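Local coordinates for uncharacterized protein (Staphylococcus aureus subsp. aureus Mu50, PDB 4EBG), which is of unknown function but is probably secreted, has a cystatin-like fold and forms a two-chain assembly, at residues Y10-Q13 with N14-K18; T26-T29 with D30-Q33; P80-Y83 with M84-H87. All coordinates share one frame; numbering follows the deposited sequence. Where two conformers were deposited one is given.

Contacts 1 and 2 are neighbours, with centres about 8 Å apart. Contact 1 lies on the long helix 3-23, and contact 2 lies in the loop that leads from this helix to strand 37-41. Two asparagine amides of the helix hold the loop. N17 ND2 lies 2.9 Å from K28 O, and N14 OD1 lies 2.9 Å from I31 N. Contact 3, on the short helix 80-86, stands apart, its centre about 22 Å from that of contact 1 and about 23 Å from that of contact 2. It sits on the opposite side of the chain's centre. The function is unknown, so no contact can be tied to an active site. The phosphate ion at contact 2 probably came from the crystallisation liquor.

Contact 1: residues Y10-Q13 with N14-K18; sequences YKEQ and NQMNK
Successive turns of the long helix 3-23, in a protein of cystatin-like fold, are linked here by side chains one turn apart. Q13 and N17 join through their side-chain amides. Q13 NE2 gives a hydrogen bond to N17 OD1 at 2.9 Å, with an N-H...O angle of 154°. The acceptor lies near the plane of the Q13 amide, while the donor is tilted from the plane of the N17 amide. Q13 has CG anti to its N and then bends at chi2 (73°), which swings the amide along the helix to N17. The other ends of both amides are used as well: Q13 OE1 bonds to Y65 OH and N17 ND2 to K28 O. Each amide is therefore held at both its oxygen and its nitrogen.

The backbone follows the usual i to i+4 pattern, with N14 N 2.9 Å from Y10 O. N14 ND2 adds a weak bond to the same Y10 O at 3.1 Å. Its OD1 takes the stronger partner, I31 N in the following loop. E12 and M16, a selenomethionine, pack one turn apart. M16 was modelled in two conformers; in the one described, its CG lies 3.8 Å from E12 OE2.

The buried face of the helix rests on the antiparallel sheet. Q13 touches I49 and I51 of strand 46-52 and F63 of strand 60-68, and E12 and M16 touch Y65. Y10 OH is hydrogen-bonded to T38 OG1 of strand 37-41. The second subunit also packs here, with its V23 on Q13 and N17 and its I19 on M16.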
loop_
_atom_site.group_PDB
_atom_site.type_symbol
_atom_site.label_atom_id
_atom_site.label_comp_id
_atom_site.label_asym_id
_atom_site.label_seq_id
_atom_site.Cartn_x
_atom_site.Cartn_y
_atom_site.Cartn_z
ATOM N N TYR B 10 -4.147 8.243 12.705
ATOM C CA TYR B 10 -2.740 8.185 12.354
ATOM C C TYR B 10 -2.204 6.753 12.517
ATOM O O TYR B 10 -1.366 6.350 11.704
ATOM C CB TYR B 10 -1.902 9.215 13.143
ATOM C CG TYR B 10 -2.008 10.597 12.514
ATOM C CD1 TYR B 10 -1.200 10.963 11.491
ATOM C CD2 TYR B 10 -2.995 11.491 12.899
ATOM C CE1 TYR B 10 -1.341 12.186 10.864
ATOM C CE2 TYR B 10 -3.144 12.714 12.278
ATOM C CZ TYR B 10 -2.332 13.053 11.259
ATOM O OH TYR B 10 -2.463 14.231 10.592
ATOM N N LYS B 11 -2.709 6.005 13.481
ATOM C CA LYS B 11 -2.253 4.613 13.598
ATOM C C LYS B 11 -2.633 3.838 12.349
ATOM O O LYS B 11 -1.837 3.068 11.791
ATOM C CB LYS B 11 -2.857 3.994 14.842
ATOM C CG LYS B 11 -2.511 2.513 14.974
ATOM C CD LYS B 11 -2.942 1.949 16.350
ATOM C CE LYS B 11 -2.741 0.458 16.444
ATOM N NZ LYS B 11 -3.783 -0.304 15.722
ATOM N N GLU B 12 -3.881 4.002 11.899
ATOM C CA GLU B 12 -4.368 3.280 10.748
ATOM C C GLU B 12 -3.579 3.722 9.501
ATOM O O GLU B 12 -3.219 2.889 8.689
ATOM C CB GLU B 12 -5.871 3.506 10.576
ATOM C CG GLU B 12 -6.462 2.757 9.438
ATOM C CD GLU B 12 -6.477 1.261 9.610
ATOM O OE1 GLU B 12 -6.316 0.765 10.747
ATOM O OE2 GLU B 12 -6.692 0.586 8.573
ATOM N N GLN B 13 -3.351 5.022 9.340
ATOM C CA GLN B 13 -2.623 5.490 8.206
ATOM C C GLN B 13 -1.242 4.862 8.174
ATOM O O GLN B 13 -0.744 4.432 7.114
ATOM C CB GLN B 13 -2.477 7.015 8.222
ATOM C CG GLN B 13 -1.803 7.564 6.929
ATOM C CD GLN B 13 -2.676 7.515 5.735
ATOM O OE1 GLN B 13 -3.783 7.998 5.805
ATOM N NE2 GLN B 13 -2.194 6.991 4.612
ATOM N N ASN B 14 -0.559 4.844 9.310
ATOM C CA ASN B 14 0.778 4.256 9.341
ATOM C C ASN B 14 0.755 2.742 9.053
ATOM O O ASN B 14 1.658 2.243 8.390
ATOM C CB ASN B 14 1.459 4.579 10.667
ATOM C CG ASN B 14 2.093 5.939 10.653
ATOM O OD1 ASN B 14 2.908 6.206 9.801
ATOM N ND2 ASN B 14 1.727 6.817 11.581
ATOM N N GLN B 15 -0.242 2.034 9.571
ATOM C CA GLN B 15 -0.368 0.606 9.325
ATOM C C GLN B 15 -0.529 0.363 7.847
ATOM O O GLN B 15 0.120 -0.520 7.265
ATOM C CB GLN B 15 -1.543 0.020 10.110
ATOM C CG GLN B 15 -1.261 -0.160 11.602
ATOM C CD GLN B 15 -2.468 -0.631 12.372
ATOM O OE1 GLN B 15 -3.592 -0.249 12.074
ATOM N NE2 GLN B 15 -2.240 -1.450 13.379
HETATM N N MSE B 16 -1.432 1.096 7.199
HETATM C CA MSE B 16 -1.610 0.922 5.757
HETATM C C MSE B 16 -0.384 1.321 4.962
HETATM O O MSE B 16 -0.004 0.661 4.033
HETATM C CB MSE B 16 -2.826 1.722 5.286
HETATM C CG MSE B 16 -4.150 1.157 5.824
HETATM SE SE MSE B 16 -5.681 1.982 5.027
HETATM C CE MSE B 16 -5.323 3.679 5.706
ATOM N N ASN B 17 0.274 2.413 5.377
ATOM C CA ASN B 17 1.464 2.849 4.630
ATOM C C ASN B 17 2.575 1.814 4.764
ATOM O O ASN B 17 3.328 1.636 3.825
ATOM C CB ASN B 17 1.996 4.209 5.107
ATOM C CG ASN B 17 1.178 5.382 4.635
ATOM O OD1 ASN B 17 0.041 5.261 4.170
ATOM N ND2 ASN B 17 1.789 6.566 4.747
ATOM N N LYS B 18 2.667 1.161 5.919
ATOM C CA LYS B 18 3.709 0.153 6.119
ATOM C C LYS B 18 3.507 -0.994 5.132
ATOM O O LYS B 18 4.454 -1.470 4.514
ATOM C CB LYS B 18 3.719 -0.390 7.540
ATOM C CG LYS B 18 4.705 -1.542 7.727
ATOM C CD LYS B 18 4.368 -2.371 8.952
ATOM C CE LYS B 18 4.406 -3.873 8.638
ATOM N NZ LYS B 18 3.084 -4.454 8.213
#

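Contact 2: residues T26-T29 with D30-Q33; sequences TIKT and DIKQ. With PO4 (phosphate ion), chain D.
K28 and D30 form a salt bridge, with K28 NZ 2.8 Å from D30 OD1. The ammonium meets this oxygen from above the carboxylate plane. K32 comes to the same carboxylate. K32 NZ makes a longer salt bridge to D30 OD2 (3.4 Å) and a hydrogen bond to D30 O at 2.9 Å. The bends of K32 at chi3 (-80°) and chi4 (-73°) fold its chain back to D30. The two ammonium nitrogens, K28 NZ and K32 NZ, are 4.3 Å apart. Both bond to one phosphate oxygen: PO4 O3 lies 2.8 Å from K28 NZ and 2.6 Å from K32 NZ. The anion and D30 together probably offset the two positive charges.

These three residues make a salt-bridge network on the loop between helix 3-23 and strand 37-41. A water ties the carboxylate to the backbone, since it donates to D30 OD1 and accepts from T29 N. The aliphatic part of K28 also packs, its CG 3.8 Å from I31 CD1. I31 is buried against N17 of the helix and I51 of strand 46-52. Further out, K28 makes a backbone hydrogen bond with L53, and K32 O is hydrogen-bonded to S36 OG.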
loop_
_atom_site.group_PDB
_atom_site.type_symbol
_atom_site.label_atom_id
_atom_site.label_comp_id
_atom_site.label_asym_id
_atom_site.label_seq_id
_atom_site.Cartn_x
_atom_site.Cartn_y
_atom_site.Cartn_z
ATOM N N THR B 26 8.678 3.880 -1.944
ATOM C CA THR B 26 8.800 5.318 -1.700
ATOM C C THR B 26 7.772 5.857 -0.709
ATOM O O THR B 26 7.846 7.029 -0.312
ATOM C CB THR B 26 8.692 6.115 -2.983
ATOM O OG1 THR B 26 7.407 5.905 -3.548
ATOM C CG2 THR B 26 9.772 5.739 -3.986
ATOM N N ILE B 27 6.839 5.034 -0.301
ATOM C CA ILE B 27 5.837 5.423 0.693
ATOM C C ILE B 27 6.450 5.578 2.081
ATOM O O ILE B 27 7.175 4.728 2.551
ATOM C CB ILE B 27 4.619 4.432 0.691
ATOM C CG1 ILE B 27 3.855 4.584 -0.625
ATOM C CG2 ILE B 27 3.679 4.651 1.870
ATOM C CD1 ILE B 27 2.735 3.590 -0.838
ATOM N N LYS B 28 6.143 6.720 2.692
ATOM C CA LYS B 28 6.614 7.061 4.022
ATOM C C LYS B 28 5.841 6.330 5.089
ATOM O O LYS B 28 4.614 6.337 5.092
ATOM C CB LYS B 28 6.564 8.593 4.219
ATOM C CG LYS B 28 7.105 9.148 5.500
ATOM C CD LYS B 28 7.193 10.674 5.473
ATOM C CE LYS B 28 7.572 11.246 6.854
ATOM N NZ LYS B 28 8.993 10.849 7.147
ATOM N N THR B 29 6.563 5.758 6.072
ATOM C CA THR B 29 5.965 4.896 7.108
ATOM C C THR B 29 6.013 5.381 8.558
ATOM O O THR B 29 5.635 4.657 9.474
ATOM C CB THR B 29 6.547 3.488 7.005
ATOM O OG1 THR B 29 7.932 3.568 7.314
ATOM C CG2 THR B 29 6.373 2.918 5.581
ATOM N N ASP B 30 6.426 6.628 8.731
ATOM C CA ASP B 30 6.565 7.291 10.029
ATOM C C ASP B 30 5.862 8.632 9.984
ATOM O O ASP B 30 6.452 9.702 10.220
ATOM C CB ASP B 30 8.038 7.406 10.483
ATOM C CG ASP B 30 8.916 8.177 9.544
ATOM O OD1 ASP B 30 8.638 8.329 8.321
ATOM O OD2 ASP B 30 9.981 8.635 10.057
ATOM N N ILE B 31 4.569 8.573 9.689
ATOM C CA ILE B 31 3.743 9.750 9.555
ATOM C C ILE B 31 3.448 10.267 10.968
ATOM O O ILE B 31 2.997 9.495 11.822
ATOM C CB ILE B 31 2.423 9.461 8.811
ATOM C CG1 ILE B 31 2.670 8.839 7.415
ATOM C CG2 ILE B 31 1.551 10.704 8.739
ATOM C CD1 ILE B 31 3.463 9.710 6.464
ATOM N N LYS B 32 3.655 11.567 11.152
ATOM C CA LYS B 32 3.445 12.196 12.463
ATOM C C LYS B 32 2.449 13.351 12.350
ATOM O O LYS B 32 2.554 14.169 11.478
ATOM C CB LYS B 32 4.772 12.715 12.991
ATOM C CG LYS B 32 5.826 11.627 13.232
ATOM C CD LYS B 32 7.212 12.163 13.471
ATOM C CE LYS B 32 7.983 12.569 12.209
ATOM N NZ LYS B 32 8.479 11.403 11.370
ATOM N N GLN B 33 1.542 13.405 13.318
ATOM C CA GLN B 33 0.533 14.460 13.361
ATOM C C GLN B 33 1.165 15.861 13.332
ATOM O O GLN B 33 0.648 16.767 12.698
ATOM C CB GLN B 33 -0.361 14.266 14.578
ATOM C CG GLN B 33 -1.441 15.320 14.727
ATOM C CD GLN B 33 -2.340 15.032 15.928
ATOM O OE1 GLN B 33 -2.350 13.936 16.427
ATOM N NE2 GLN B 33 -3.131 16.031 16.351
HETATM P P PO4 D . 11.012 13.244 9.213
HETATM O O1 PO4 D . 10.876 14.271 8.085
HETATM O O2 PO4 D . 11.360 14.063 10.392
HETATM O O3 PO4 D . 9.678 12.522 9.313
HETATM O O4 PO4 D . 12.169 12.303 8.777
HETATM O O HOH W 1 9.501 6.395 6.268
#

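Contact 3: residues P80-Y83 with M84-H87; sequences PIKY and MKDH
The backbone of 80-86 is a short helix, in which M84 N bonds to P80 O at 3.0 Å and K85 and D86 bond likewise to I81 and K82. H87 lies in the loop that follows, and its side chain turns back to Y83. H87 ND1 donates to Y83 O at 2.8 Å, on a lone pair in the carbonyl plane. The same imidazole lies over one face of the Y83 ring as a face-to-face stack, with centroids 3.7 Å apart and planes at 16°. Y83 CG lies anti to the backbone N (chi1 -159°), which carries its ring to H87. The hydrogen bond and the stack together fix the rotation of the imidazole.

On another side of the helix, K82 reaches forward to D86. K82 NZ bonds to the syn lone pair of D86 OD2 at 2.8 Å. K85 NZ takes the other oxygen, D86 OD1, at 2.7 Å. Both ammonium groups also donate to one water. M84, a selenomethionine, packs its CE 3.5 Å from I81 CD1.

Y83 also meets Y41 edge to face, and P80 and M84 lie on V48 and Y62. K82, K85 and D86 form a salt-bridge network on a short helix that packs against an antiparallel sheet.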
loop_
_atom_site.group_PDB
_atom_site.type_symbol
_atom_site.label_atom_id
_atom_site.label_comp_id
_atom_site.label_asym_id
_atom_site.label_seq_id
_atom_site.Cartn_x
_atom_site.Cartn_y
_atom_site.Cartn_z
ATOM N N PRO B 80 -11.513 14.427 -0.077
ATOM C CA PRO B 80 -11.168 15.175 1.139
ATOM C C PRO B 80 -11.024 16.681 0.913
ATOM O O PRO B 80 -11.297 17.454 1.852
ATOM C CB PRO B 80 -9.861 14.537 1.598
ATOM C CG PRO B 80 -9.334 13.949 0.442
ATOM C CD PRO B 80 -10.447 13.507 -0.480
ATOM N N ILE B 81 -10.572 17.079 -0.274
ATOM C CA ILE B 81 -10.378 18.495 -0.602
ATOM C C ILE B 81 -11.740 19.173 -0.610
ATOM O O ILE B 81 -11.938 20.265 -0.045
ATOM C CB ILE B 81 -9.686 18.635 -1.974
ATOM C CG1 ILE B 81 -8.315 17.954 -1.949
ATOM C CG2 ILE B 81 -9.557 20.078 -2.346
ATOM C CD1 ILE B 81 -7.516 18.181 -0.711
ATOM N N LYS B 82 -12.693 18.561 -1.313
ATOM C CA LYS B 82 -14.013 19.085 -1.362
ATOM C C LYS B 82 -14.620 19.115 0.044
ATOM O O LYS B 82 -15.331 20.051 0.422
ATOM C CB LYS B 82 -14.880 18.252 -2.290
ATOM C CG LYS B 82 -16.299 18.717 -2.376
ATOM C CD LYS B 82 -17.163 17.832 -3.263
ATOM C CE LYS B 82 -18.608 18.353 -3.331
ATOM N NZ LYS B 82 -18.734 19.853 -3.562
ATOM N N TYR B 83 -14.362 18.074 0.823
ATOM C CA TYR B 83 -14.972 17.990 2.133
ATOM C C TYR B 83 -14.526 19.180 2.969
ATOM O O TYR B 83 -15.310 19.789 3.710
ATOM C CB TYR B 83 -14.625 16.659 2.829
ATOM C CG TYR B 83 -15.593 16.331 3.913
ATOM C CD1 TYR B 83 -15.460 16.859 5.200
ATOM C CD2 TYR B 83 -16.681 15.533 3.643
ATOM C CE1 TYR B 83 -16.395 16.599 6.185
ATOM C CE2 TYR B 83 -17.623 15.240 4.663
ATOM C CZ TYR B 83 -17.495 15.798 5.916
ATOM O OH TYR B 83 -18.400 15.583 6.912
HETATM N N MSE B 84 -13.231 19.475 2.939
HETATM C CA MSE B 84 -12.716 20.598 3.762
HETATM C C MSE B 84 -13.277 21.936 3.315
HETATM O O MSE B 84 -13.523 22.820 4.097
HETATM C CB MSE B 84 -11.197 20.631 3.718
HETATM C CG MSE B 84 -10.518 19.426 4.345
HETATM SE SE MSE B 84 -8.587 19.552 4.350
HETATM C CE MSE B 84 -8.309 19.288 2.563
ATOM N N LYS B 85 -13.457 22.074 2.025
ATOM C CA LYS B 85 -14.023 23.297 1.430
ATOM C C LYS B 85 -15.432 23.571 1.903
ATOM O O LYS B 85 -15.857 24.696 2.115
ATOM C CB LYS B 85 -13.959 23.168 -0.126
ATOM C CG LYS B 85 -14.648 24.310 -0.828
ATOM C CD LYS B 85 -14.448 24.224 -2.323
ATOM C CE LYS B 85 -15.049 23.030 -2.978
ATOM N NZ LYS B 85 -16.534 23.050 -3.009
ATOM N N ASP B 86 -16.164 22.478 1.991
ATOM C CA ASP B 86 -17.617 22.515 2.127
ATOM C C ASP B 86 -18.113 22.489 3.546
ATOM O O ASP B 86 -19.310 22.686 3.756
ATOM C CB ASP B 86 -18.253 21.360 1.360
ATOM C CG ASP B 86 -18.210 21.529 -0.119
ATOM O OD1 ASP B 86 -17.711 22.568 -0.610
ATOM O OD2 ASP B 86 -18.667 20.585 -0.820
ATOM N N HIS B 87 -17.236 22.236 4.537
ATOM C CA HIS B 87 -17.678 22.068 5.936
ATOM C C HIS B 87 -16.831 22.911 6.885
ATOM O O HIS B 87 -15.651 23.133 6.605
ATOM C CB HIS B 87 -17.567 20.596 6.357
ATOM C CG HIS B 87 -18.392 19.642 5.541
ATOM N ND1 HIS B 87 -17.932 19.102 4.368
ATOM C CD2 HIS B 87 -19.642 19.171 5.705
ATOM C CE1 HIS B 87 -18.861 18.332 3.849
ATOM N NE2 HIS B 87 -19.897 18.346 4.649
HETATM O O HOH W 2 -16.617 21.026 -5.275
#